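PDB 5NDX: glycosyl hydrolase, which probably hydrolyses O-glycosidic bonds as a family 39 glycoside hydrolase, a bacterial orthologue of human alpha-L-iduronidase. Local coordinates for residues Glu108-Asp111 / Gln112-Arg115. The protein carries 2 engineered substitutions. Sequence-based numbering, arbitrary orientation.
Sequences EDMD and QVRR
The N-cap and first turn of helix 110-131, which follows strand 91-95 of the TIM barrel, bring D109 against Q112 and V113 and pair D111 with R114. D109 is the N-cap residue. With its CG anti to the backbone N (chi1 179°), its carboxylate folds back over the helix start, and D109 OD1 accepts from D111 N at 2.9 Å, a job suited to a short acidic side chain. D109 O begins the helical ladder, taking V113 N at 3.1 Å in the carbonyl plane, with a weak second bond from Q112 N. The aliphatic part of Q112 lies against the cap, Q112 CG being 3.8 Å from D109 CG.

Later in the same turn, R114 bends at chi3 and curls back. R114 NH1 reaches D111 OD1 at 2.9 Å, a salt bridge whose hydrogen bond is weak, the N-H...O angle being 122°; the carboxylate and guanidinium planes stand 66° apart. One guanidinium face lies over M110 O, which is already bonded to R114 N, and R114 NH2 comes to 3.5 Å from M110 CB. M110 SD packs at 4.1 Å against CG2 of V113, a buried beta-branched residue that also touches N161 and A165 of helix 155-171.

Two carboxylates at the N-terminal end should interact favourably with the helix dipole; the bent arginine probably offsets part of their charge while tying the two ends of the first turn together at the surface.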
# COMPACT_ATOMS: atom_id res chain seq x y z
N GLU A 108 31.11 -7.45 -16.32
CA GLU A 108 31.71 -7.96 -17.56
C GLU A 108 32.68 -9.10 -17.29
O GLU A 108 32.98 -9.87 -18.19
CB GLU A 108 32.40 -6.84 -18.31
CG GLU A 108 31.43 -5.70 -18.57
CD GLU A 108 31.90 -4.77 -19.66
OE1 GLU A 108 31.99 -5.25 -20.80
OE2 GLU A 108 32.15 -3.58 -19.38
N ASP A 109 33.16 -9.21 -16.05
CA ASP A 109 33.93 -10.35 -15.63
C ASP A 109 33.00 -11.55 -15.47
O ASP A 109 32.23 -11.61 -14.53
CB ASP A 109 34.64 -10.01 -14.32
CG ASP A 109 35.46 -11.15 -13.76
OD1 ASP A 109 35.18 -12.33 -14.03
OD2 ASP A 109 36.40 -10.84 -13.01
N MET A 110 33.12 -12.53 -16.36
CA MET A 110 32.22 -13.68 -16.37
C MET A 110 32.30 -14.62 -15.15
O MET A 110 31.37 -15.43 -14.94
CB MET A 110 32.38 -14.49 -17.67
CG MET A 110 31.86 -13.76 -18.90
SD MET A 110 30.07 -13.43 -18.90
CE MET A 110 29.43 -15.11 -18.91
N ASP A 111 33.37 -14.55 -14.36
CA ASP A 111 33.38 -15.31 -13.10
C ASP A 111 32.47 -14.68 -12.06
O ASP A 111 31.85 -15.37 -11.28
CB ASP A 111 34.79 -15.47 -12.53
CG ASP A 111 35.64 -16.46 -13.33
OD1 ASP A 111 35.13 -17.53 -13.77
OD2 ASP A 111 36.82 -16.15 -13.52
N GLN A 112 32.42 -13.36 -12.05
CA GLN A 112 31.50 -12.63 -11.20
C GLN A 112 30.04 -12.81 -11.65
O GLN A 112 29.17 -13.07 -10.82
CB GLN A 112 31.86 -11.17 -11.18
CG GLN A 112 33.28 -10.94 -10.67
CD GLN A 112 33.49 -9.52 -10.25
OE1 GLN A 112 34.60 -9.00 -10.21
NE2 GLN A 112 32.41 -8.87 -9.95
N VAL A 113 29.81 -12.75 -12.95
CA VAL A 113 28.49 -13.01 -13.53
C VAL A 113 27.98 -14.35 -13.06
O VAL A 113 26.82 -14.44 -12.62
CB VAL A 113 28.50 -12.94 -15.08
CG1 VAL A 113 27.18 -13.39 -15.69
CG2 VAL A 113 28.82 -11.52 -15.53
N ARG A 114 28.84 -15.37 -13.14
CA ARG A 114 28.50 -16.73 -12.67
C ARG A 114 28.31 -16.85 -11.15
O ARG A 114 27.49 -17.64 -10.68
CB ARG A 114 29.55 -17.76 -13.15
CG ARG A 114 29.21 -18.38 -14.49
CD ARG A 114 30.17 -19.52 -14.94
NE ARG A 114 30.81 -19.08 -16.18
CZ ARG A 114 31.94 -18.39 -16.28
NH1 ARG A 114 32.72 -18.14 -15.23
NH2 ARG A 114 32.33 -18.01 -17.47
N ARG A 115 29.10 -16.10 -10.39
CA ARG A 115 28.95 -16.00 -8.95
C ARG A 115 27.58 -15.34 -8.55
O ARG A 115 26.90 -15.79 -7.62
CB ARG A 115 30.15 -15.22 -8.41
CG ARG A 115 30.28 -15.13 -6.90
CD ARG A 115 31.70 -14.83 -6.39
NE ARG A 115 31.72 -14.69 -4.91
CZ ARG A 115 31.49 -15.68 -4.02
NH1 ARG A 115 31.25 -16.94 -4.40
NH2 ARG A 115 31.51 -15.42 -2.71